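Local coordinates for core protein VP7 (PDB 1BVP) that forms trimeric capsomers that coat the VP3 scaffold of the bluetongue virus core and has host cell surface receptor-binding activity, at residues I267-W278 / L310-T321. Sequence-based numbering, arbitrary orientation.
Sequences IFNVYSFRDHTW and LLLLSTLADVYT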
ATOM      1  N   ILE A 267      -6.873  -3.749  -9.164  1.00 10.00           N
ATOM      2  CA  ILE A 267      -6.246  -3.606 -10.466  1.00 10.26           C
ATOM      3  C   ILE A 267      -5.471  -4.883 -10.795  1.00  9.74           C
ATOM      4  O   ILE A 267      -5.589  -5.430 -11.896  1.00 13.65           O
ATOM      5  CB  ILE A 267      -5.291  -2.397 -10.483  1.00  9.14           C
ATOM      6  CG1 ILE A 267      -6.121  -1.121 -10.569  1.00  5.01           C
ATOM      7  CG2 ILE A 267      -4.382  -2.469 -11.727  1.00  8.22           C
ATOM      8  CD1 ILE A 267      -5.410   0.105 -10.245  1.00  3.72           C
ATOM      9  N   PHE A 268      -4.696  -5.379  -9.838  1.00  7.00           N
ATOM     10  CA  PHE A 268      -3.934  -6.612 -10.059  1.00  9.79           C
ATOM     11  C   PHE A 268      -4.835  -7.790 -10.445  1.00 11.64           C
ATOM     12  O   PHE A 268      -4.495  -8.593 -11.310  1.00 17.03           O
ATOM     13  CB  PHE A 268      -3.125  -6.991  -8.816  1.00  2.08           C
ATOM     14  CG  PHE A 268      -2.419  -8.307  -8.951  1.00  7.54           C
ATOM     15  CD1 PHE A 268      -1.361  -8.459  -9.836  1.00  7.15           C
ATOM     16  CD2 PHE A 268      -2.840  -9.424  -8.229  1.00  8.90           C
ATOM     17  CE1 PHE A 268      -0.734  -9.709 -10.000  1.00  5.14           C
ATOM     18  CE2 PHE A 268      -2.226 -10.673  -8.386  1.00  8.21           C
ATOM     19  CZ  PHE A 268      -1.168 -10.811  -9.278  1.00  5.59           C
ATOM     20  N   ASN A 269      -5.943  -7.923  -9.728  1.00 11.92           N
ATOM     21  CA  ASN A 269      -6.900  -8.978  -9.976  1.00  8.96           C
ATOM     22  C   ASN A 269      -7.451  -8.898 -11.398  1.00  7.35           C
ATOM     23  O   ASN A 269      -7.540  -9.908 -12.074  1.00 13.43           O
ATOM     24  CB  ASN A 269      -8.041  -8.888  -8.964  1.00 12.40           C
ATOM     25  CG  ASN A 269      -8.965 -10.109  -9.012  1.00 15.49           C
ATOM     26  OD1 ASN A 269     -10.191  -9.982  -8.933  1.00 17.01           O
ATOM     27  ND2 ASN A 269      -8.376 -11.294  -9.165  1.00  5.86           N
ATOM     28  N   VAL A 270      -7.846  -7.704 -11.833  1.00  8.33           N
ATOM     29  CA  VAL A 270      -8.385  -7.474 -13.187  1.00  4.75           C
ATOM     30  C   VAL A 270      -7.389  -7.830 -14.293  1.00 10.85           C
ATOM     31  O   VAL A 270      -7.758  -8.419 -15.300  1.00 14.01           O
ATOM     32  CB  VAL A 270      -8.735  -5.982 -13.392  1.00  5.84           C
ATOM     33  CG1 VAL A 270      -9.021  -5.703 -14.850  1.00  5.09           C
ATOM     34  CG2 VAL A 270      -9.880  -5.553 -12.473  1.00  5.73           C
ATOM     35  N   TYR A 271      -6.126  -7.447 -14.123  1.00 16.31           N
ATOM     36  CA  TYR A 271      -5.130  -7.712 -15.156  1.00 13.03           C
ATOM     37  C   TYR A 271      -4.465  -9.066 -15.119  1.00 15.07           C
ATOM     38  O   TYR A 271      -3.637  -9.362 -15.963  1.00 19.17           O
ATOM     39  CB  TYR A 271      -4.110  -6.584 -15.236  1.00  8.42           C
ATOM     40  CG  TYR A 271      -4.691  -5.281 -15.756  1.00  5.00           C
ATOM     41  CD1 TYR A 271      -4.926  -5.096 -17.112  1.00  3.87           C
ATOM     42  CD2 TYR A 271      -5.041  -4.242 -14.888  1.00  6.16           C
ATOM     43  CE1 TYR A 271      -5.507  -3.908 -17.609  1.00  2.00           C
ATOM     44  CE2 TYR A 271      -5.624  -3.046 -15.377  1.00  4.88           C
ATOM     45  CZ  TYR A 271      -5.847  -2.901 -16.735  1.00  4.24           C
ATOM     46  OH  TYR A 271      -6.404  -1.735 -17.223  1.00  9.98           O
ATOM     47  N   SER A 272      -4.823  -9.901 -14.155  1.00 18.14           N
ATOM     48  CA  SER A 272      -4.268 -11.247 -14.117  1.00 15.86           C
ATOM     49  C   SER A 272      -4.795 -12.004 -15.322  1.00 17.25           C
ATOM     50  O   SER A 272      -5.889 -11.731 -15.871  1.00 15.66           O
ATOM     51  CB  SER A 272      -4.650 -11.977 -12.855  1.00 13.63           C
ATOM     52  OG  SER A 272      -3.963 -11.383 -11.796  1.00 22.92           O
ATOM     53  N   PHE A 273      -4.008 -12.989 -15.701  1.00 15.62           N
ATOM     54  CA  PHE A 273      -4.292 -13.781 -16.870  1.00 14.25           C
ATOM     55  C   PHE A 273      -5.495 -14.708 -16.746  1.00 15.09           C
ATOM     56  O   PHE A 273      -6.432 -14.600 -17.551  1.00 12.79           O
ATOM     57  CB  PHE A 273      -3.025 -14.566 -17.225  1.00 12.07           C
ATOM     58  CG  PHE A 273      -3.175 -15.451 -18.426  1.00 10.00           C
ATOM     59  CD1 PHE A 273      -3.500 -14.900 -19.683  1.00  8.10           C
ATOM     60  CD2 PHE A 273      -2.993 -16.834 -18.309  1.00  6.37           C
ATOM     61  CE1 PHE A 273      -3.644 -15.716 -20.818  1.00  4.35           C
ATOM     62  CE2 PHE A 273      -3.136 -17.672 -19.432  1.00  8.32           C
ATOM     63  CZ  PHE A 273      -3.461 -17.099 -20.696  1.00  5.07           C
ATOM     64  N   ARG A 274      -5.434 -15.613 -15.750  1.00 18.44           N
ATOM     65  CA  ARG A 274      -6.458 -16.649 -15.478  1.00 11.08           C
ATOM     66  C   ARG A 274      -6.385 -17.712 -16.589  1.00 13.82           C
ATOM     67  O   ARG A 274      -5.858 -18.819 -16.385  1.00 12.55           O
ATOM     68  CB  ARG A 274      -7.858 -16.023 -15.341  1.00  9.86           C
ATOM     69  CG  ARG A 274      -8.052 -15.536 -13.934  1.00  8.96           C
ATOM     70  CD  ARG A 274      -9.256 -14.687 -13.756  1.00 16.02           C
ATOM     71  NE  ARG A 274      -9.632 -14.653 -12.346  1.00 14.60           N
ATOM     72  CZ  ARG A 274      -9.266 -13.706 -11.499  1.00 15.00           C
ATOM     73  NH1 ARG A 274      -8.523 -12.699 -11.944  1.00 15.04           N
ATOM     74  NH2 ARG A 274      -9.566 -13.823 -10.200  1.00 16.38           N
ATOM     75  N   ASP A 275      -6.840 -17.341 -17.779  1.00  8.79           N
ATOM     76  CA  ASP A 275      -6.766 -18.215 -18.932  1.00 12.56           C
ATOM     77  C   ASP A 275      -7.061 -17.342 -20.141  1.00 15.48           C
ATOM     78  O   ASP A 275      -7.404 -16.136 -20.001  1.00 19.44           O
ATOM     79  CB  ASP A 275      -7.742 -19.405 -18.841  1.00 17.02           C
ATOM     80  CG  ASP A 275      -9.222 -18.982 -18.694  1.00 19.57           C
ATOM     81  OD1 ASP A 275      -9.714 -18.035 -19.357  1.00 22.22           O
ATOM     82  OD2 ASP A 275      -9.914 -19.636 -17.902  1.00 20.98           O
ATOM     83  N   HIS A 276      -7.035 -17.960 -21.313  1.00  6.75           N
ATOM     84  CA  HIS A 276      -7.262 -17.206 -22.536  1.00 15.70           C
ATOM     85  C   HIS A 276      -8.590 -16.546 -22.688  1.00 18.86           C
ATOM     86  O   HIS A 276      -8.682 -15.487 -23.307  1.00 27.49           O
ATOM     87  CB  HIS A 276      -6.980 -18.058 -23.757  1.00 22.60           C
ATOM     88  CG  HIS A 276      -5.550 -18.483 -23.860  1.00 30.26           C
ATOM     89  ND1 HIS A 276      -5.088 -19.672 -23.326  1.00 31.64           N
ATOM     90  CD2 HIS A 276      -4.463 -17.844 -24.362  1.00 27.82           C
ATOM     91  CE1 HIS A 276      -3.777 -19.743 -23.492  1.00 28.53           C
ATOM     92  NE2 HIS A 276      -3.375 -18.648 -24.116  1.00 28.49           N
ATOM     93  N   THR A 277      -9.622 -17.156 -22.124  1.00 20.78           N
ATOM     94  CA  THR A 277     -10.957 -16.592 -22.225  1.00 18.96           C
ATOM     95  C   THR A 277     -11.069 -15.335 -21.360  1.00 15.49           C
ATOM     96  O   THR A 277     -11.506 -14.266 -21.829  1.00 15.23           O
ATOM     97  CB  THR A 277     -12.003 -17.665 -21.869  1.00 23.01           C
ATOM     98  OG1 THR A 277     -11.866 -18.763 -22.788  1.00 25.82           O
ATOM     99  CG2 THR A 277     -13.414 -17.103 -21.966  1.00 23.60           C
ATOM    100  N   TRP A 278     -10.598 -15.418 -20.121  1.00  7.42           N
ATOM    101  CA  TRP A 278     -10.680 -14.260 -19.264  1.00  9.73           C
ATOM    102  C   TRP A 278      -9.831 -13.138 -19.855  1.00 15.04           C
ATOM    103  O   TRP A 278     -10.220 -11.959 -19.896  1.00 17.24           O
ATOM    104  CB  TRP A 278     -10.177 -14.605 -17.885  1.00 13.61           C
ATOM    105  CG  TRP A 278     -10.043 -13.384 -17.071  1.00 14.46           C
ATOM    106  CD1 TRP A 278      -8.885 -12.754 -16.704  1.00 16.59           C
ATOM    107  CD2 TRP A 278     -11.108 -12.560 -16.631  1.00 10.00           C
ATOM    108  NE1 TRP A 278      -9.171 -11.571 -16.078  1.00 15.28           N
ATOM    109  CE2 TRP A 278     -10.531 -11.423 -16.021  1.00  9.68           C
ATOM    110  CE3 TRP A 278     -12.504 -12.666 -16.704  1.00  8.91           C
ATOM    111  CZ2 TRP A 278     -11.301 -10.393 -15.482  1.00 11.17           C
ATOM    112  CZ3 TRP A 278     -13.279 -11.644 -16.171  1.00 11.35           C
ATOM    113  CH2 TRP A 278     -12.671 -10.517 -15.564  1.00 17.36           C
ATOM    114  N   LEU A 310     -13.131  -0.785 -12.812  1.00  7.78           N
ATOM    115  CA  LEU A 310     -12.105  -1.645 -12.249  1.00  6.98           C
ATOM    116  C   LEU A 310     -12.706  -2.470 -11.138  1.00  8.93           C
ATOM    117  O   LEU A 310     -12.512  -3.691 -11.124  1.00 12.77           O
ATOM    118  CB  LEU A 310     -10.893  -0.842 -11.732  1.00  8.13           C
ATOM    119  CG  LEU A 310     -10.087  -0.210 -12.876  1.00 11.68           C
ATOM    120  CD1 LEU A 310      -9.154   0.812 -12.323  1.00 12.84           C
ATOM    121  CD2 LEU A 310      -9.357  -1.267 -13.675  1.00  2.00           C
ATOM    122  N   LEU A 311     -13.428  -1.831 -10.213  1.00  7.23           N
ATOM    123  CA  LEU A 311     -14.045  -2.567  -9.103  1.00 10.15           C
ATOM    124  C   LEU A 311     -15.022  -3.637  -9.592  1.00 14.57           C
ATOM    125  O   LEU A 311     -14.951  -4.804  -9.192  1.00 14.39           O
ATOM    126  CB  LEU A 311     -14.771  -1.617  -8.171  1.00 14.56           C
ATOM    127  CG  LEU A 311     -13.788  -0.678  -7.503  1.00 18.27           C
ATOM    128  CD1 LEU A 311     -14.542   0.156  -6.501  1.00 19.81           C
ATOM    129  CD2 LEU A 311     -12.679  -1.486  -6.824  1.00 16.74           C
ATOM    130  N   LEU A 312     -15.898  -3.228 -10.501  1.00 11.86           N
ATOM    131  CA  LEU A 312     -16.877  -4.120 -11.084  1.00 12.57           C
ATOM    132  C   LEU A 312     -16.190  -5.299 -11.825  1.00 14.89           C
ATOM    133  O   LEU A 312     -16.557  -6.479 -11.647  1.00 17.45           O
ATOM    134  CB  LEU A 312     -17.787  -3.299 -12.000  1.00 13.19           C
ATOM    135  CG  LEU A 312     -19.224  -2.887 -11.589  1.00  7.88           C
ATOM    136  CD1 LEU A 312     -19.408  -2.767 -10.128  1.00  6.09           C
ATOM    137  CD2 LEU A 312     -19.614  -1.607 -12.280  1.00  8.19           C
ATOM    138  N   LEU A 313     -15.151  -5.005 -12.601  1.00 10.51           N
ATOM    139  CA  LEU A 313     -14.439  -6.065 -13.320  1.00  8.46           C
ATOM    140  C   LEU A 313     -13.709  -7.013 -12.373  1.00 10.01           C
ATOM    141  O   LEU A 313     -13.638  -8.199 -12.635  1.00 16.11           O
ATOM    142  CB  LEU A 313     -13.445  -5.465 -14.279  1.00  9.40           C
ATOM    143  CG  LEU A 313     -13.610  -5.769 -15.752  1.00 15.59           C
ATOM    144  CD1 LEU A 313     -12.338  -5.278 -16.404  1.00 16.27           C
ATOM    145  CD2 LEU A 313     -13.807  -7.253 -16.027  1.00 14.94           C
ATOM    146  N   SER A 314     -13.160  -6.492 -11.279  1.00 10.11           N
ATOM    147  CA  SER A 314     -12.456  -7.314 -10.299  1.00  7.02           C
ATOM    148  C   SER A 314     -13.410  -8.334  -9.686  1.00 11.30           C
ATOM    149  O   SER A 314     -13.082  -9.524  -9.557  1.00 17.67           O
ATOM    150  CB  SER A 314     -11.857  -6.430  -9.209  1.00  9.29           C
ATOM    151  OG  SER A 314     -11.035  -7.227  -8.380  1.00  9.88           O
ATOM    152  N   THR A 315     -14.600  -7.868  -9.313  1.00  8.90           N
ATOM    153  CA  THR A 315     -15.616  -8.752  -8.781  1.00  8.87           C
ATOM    154  C   THR A 315     -16.006  -9.784  -9.855  1.00  9.40           C
ATOM    155  O   THR A 315     -16.072 -10.989  -9.572  1.00 10.73           O
ATOM    156  CB  THR A 315     -16.844  -7.957  -8.351  1.00 12.83           C
ATOM    157  OG1 THR A 315     -16.434  -6.959  -7.419  1.00 19.62           O
ATOM    158  CG2 THR A 315     -17.869  -8.859  -7.658  1.00  9.82           C
ATOM    159  N   LEU A 316     -16.235  -9.341 -11.090  1.00  4.41           N
ATOM    160  CA  LEU A 316     -16.581 -10.290 -12.147  1.00  4.24           C
ATOM    161  C   LEU A 316     -15.493 -11.353 -12.308  1.00  9.21           C
ATOM    162  O   LEU A 316     -15.798 -12.520 -12.607  1.00 14.18           O
ATOM    163  CB  LEU A 316     -16.830  -9.585 -13.470  1.00  5.49           C
ATOM    164  CG  LEU A 316     -17.289 -10.444 -14.652  1.00  9.31           C
ATOM    165  CD1 LEU A 316     -18.704 -10.922 -14.409  1.00 10.09           C
ATOM    166  CD2 LEU A 316     -17.271  -9.603 -15.945  1.00  8.10           C
ATOM    167  N   ALA A 317     -14.237 -10.986 -12.050  1.00  9.77           N
ATOM    168  CA  ALA A 317     -13.135 -11.957 -12.163  1.00  9.79           C
ATOM    169  C   ALA A 317     -13.297 -13.004 -11.091  1.00 11.63           C
ATOM    170  O   ALA A 317     -13.028 -14.191 -11.324  1.00 16.50           O
ATOM    171  CB  ALA A 317     -11.814 -11.300 -12.030  1.00  7.13           C
ATOM    172  N   ASP A 318     -13.715 -12.577  -9.904  1.00  9.84           N
ATOM    173  CA  ASP A 318     -13.929 -13.543  -8.828  1.00 13.96           C
ATOM    174  C   ASP A 318     -15.076 -14.484  -9.185  1.00 16.34           C
ATOM    175  O   ASP A 318     -14.978 -15.689  -8.959  1.00 14.05           O
ATOM    176  CB  ASP A 318     -14.251 -12.849  -7.533  1.00 10.44           C
ATOM    177  CG  ASP A 318     -13.080 -12.095  -6.971  1.00 11.29           C
ATOM    178  OD1 ASP A 318     -11.912 -12.496  -7.200  1.00 16.06           O
ATOM    179  OD2 ASP A 318     -13.356 -11.128  -6.244  1.00 14.53           O
ATOM    180  N   VAL A 319     -16.155 -13.939  -9.751  1.00 16.18           N
ATOM    181  CA  VAL A 319     -17.282 -14.767 -10.167  1.00 11.66           C
ATOM    182  C   VAL A 319     -16.788 -15.772 -11.203  1.00 12.84           C
ATOM    183  O   VAL A 319     -17.087 -16.961 -11.107  1.00 14.82           O
ATOM    184  CB  VAL A 319     -18.430 -13.935 -10.778  1.00 11.84           C
ATOM    185  CG1 VAL A 319     -19.464 -14.867 -11.412  1.00  9.12           C
ATOM    186  CG2 VAL A 319     -19.087 -13.092  -9.703  1.00  7.54           C
ATOM    187  N   TYR A 320     -15.982 -15.299 -12.155  1.00 12.74           N
ATOM    188  CA  TYR A 320     -15.438 -16.158 -13.201  1.00 10.73           C
ATOM    189  C   TYR A 320     -14.703 -17.311 -12.561  1.00 13.25           C
ATOM    190  O   TYR A 320     -14.801 -18.481 -12.974  1.00 16.67           O
ATOM    191  CB  TYR A 320     -14.447 -15.378 -14.055  1.00 10.02           C
ATOM    192  CG  TYR A 320     -13.896 -16.164 -15.231  1.00 10.70           C
ATOM    193  CD1 TYR A 320     -14.557 -16.159 -16.473  1.00 11.07           C
ATOM    194  CD2 TYR A 320     -12.712 -16.915 -15.117  1.00  8.48           C
ATOM    195  CE1 TYR A 320     -14.050 -16.884 -17.588  1.00  7.82           C
ATOM    196  CE2 TYR A 320     -12.202 -17.649 -16.219  1.00  7.57           C
ATOM    197  CZ  TYR A 320     -12.878 -17.623 -17.443  1.00 10.10           C
ATOM    198  OH  TYR A 320     -12.388 -18.323 -18.527  1.00 15.63           O
ATOM    199  N   THR A 321     -13.903 -16.964 -11.578  1.00 12.97           N
ATOM    200  CA  THR A 321     -13.136 -17.965 -10.880  1.00 15.02           C
ATOM    201  C   THR A 321     -13.997 -19.033 -10.202  1.00 14.77           C
ATOM    202  O   THR A 321     -13.625 -20.201 -10.251  1.00 14.47           O
ATOM    203  CB  THR A 321     -12.113 -17.278  -9.929  1.00 17.84           C
ATOM    204  OG1 THR A 321     -10.948 -16.959 -10.693  1.00 27.35           O
ATOM    205  CG2 THR A 321     -11.713 -18.148  -8.759  1.00  9.66           C
TER
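In the helical domain of VP7, a helix-loop-helix corner packs against helix 304-323 through Trp-278, Arg-274 and Val-270. The indole enters as a knob among Leu-313, Leu-316, Ala-317 and Tyr-320. Ala-317 CA lies over one face of the Trp-278 six-membered ring, 4.1 Å from the centroid, while Leu-313 CD2 touches Trp-278 CH2 at 3.5 Å. In a second CH-pi contact, Trp-278 CB sits over a face of the Tyr-320 ring.

Tyr-320, with CG anti to its backbone N (chi1 -176°), reaches the N-terminus of helix 276-286, where its OH donates to the syn lone pair of Asp-275 OD2 (2.9 Å). Asp-275 is the N-cap of that helix: its OD1 accepts from Trp-278 N, the N-H...O angle 168°. Arg-274 lays its guanidinium face on Ala-317 CB; at the edge, NE donates in plane to Thr-321 OG1 (3.1 Å). Farther along, Val-270 CG1 meets Leu-313 CD1 at 3.7 Å, where the axes of segments 267-271 and 310-321 cross at 56°.

Asp-318 forms a salt bridge with Arg-111 of the second subunit, and the backbone N of Arg-274 hydrogen-bonds to OG1 of Thr-118 of that subunit. The Asp-275 carboxylate thus joins the start of helix 276-286 to helix 304-323, and that helix N-terminus probably favours its negative charge.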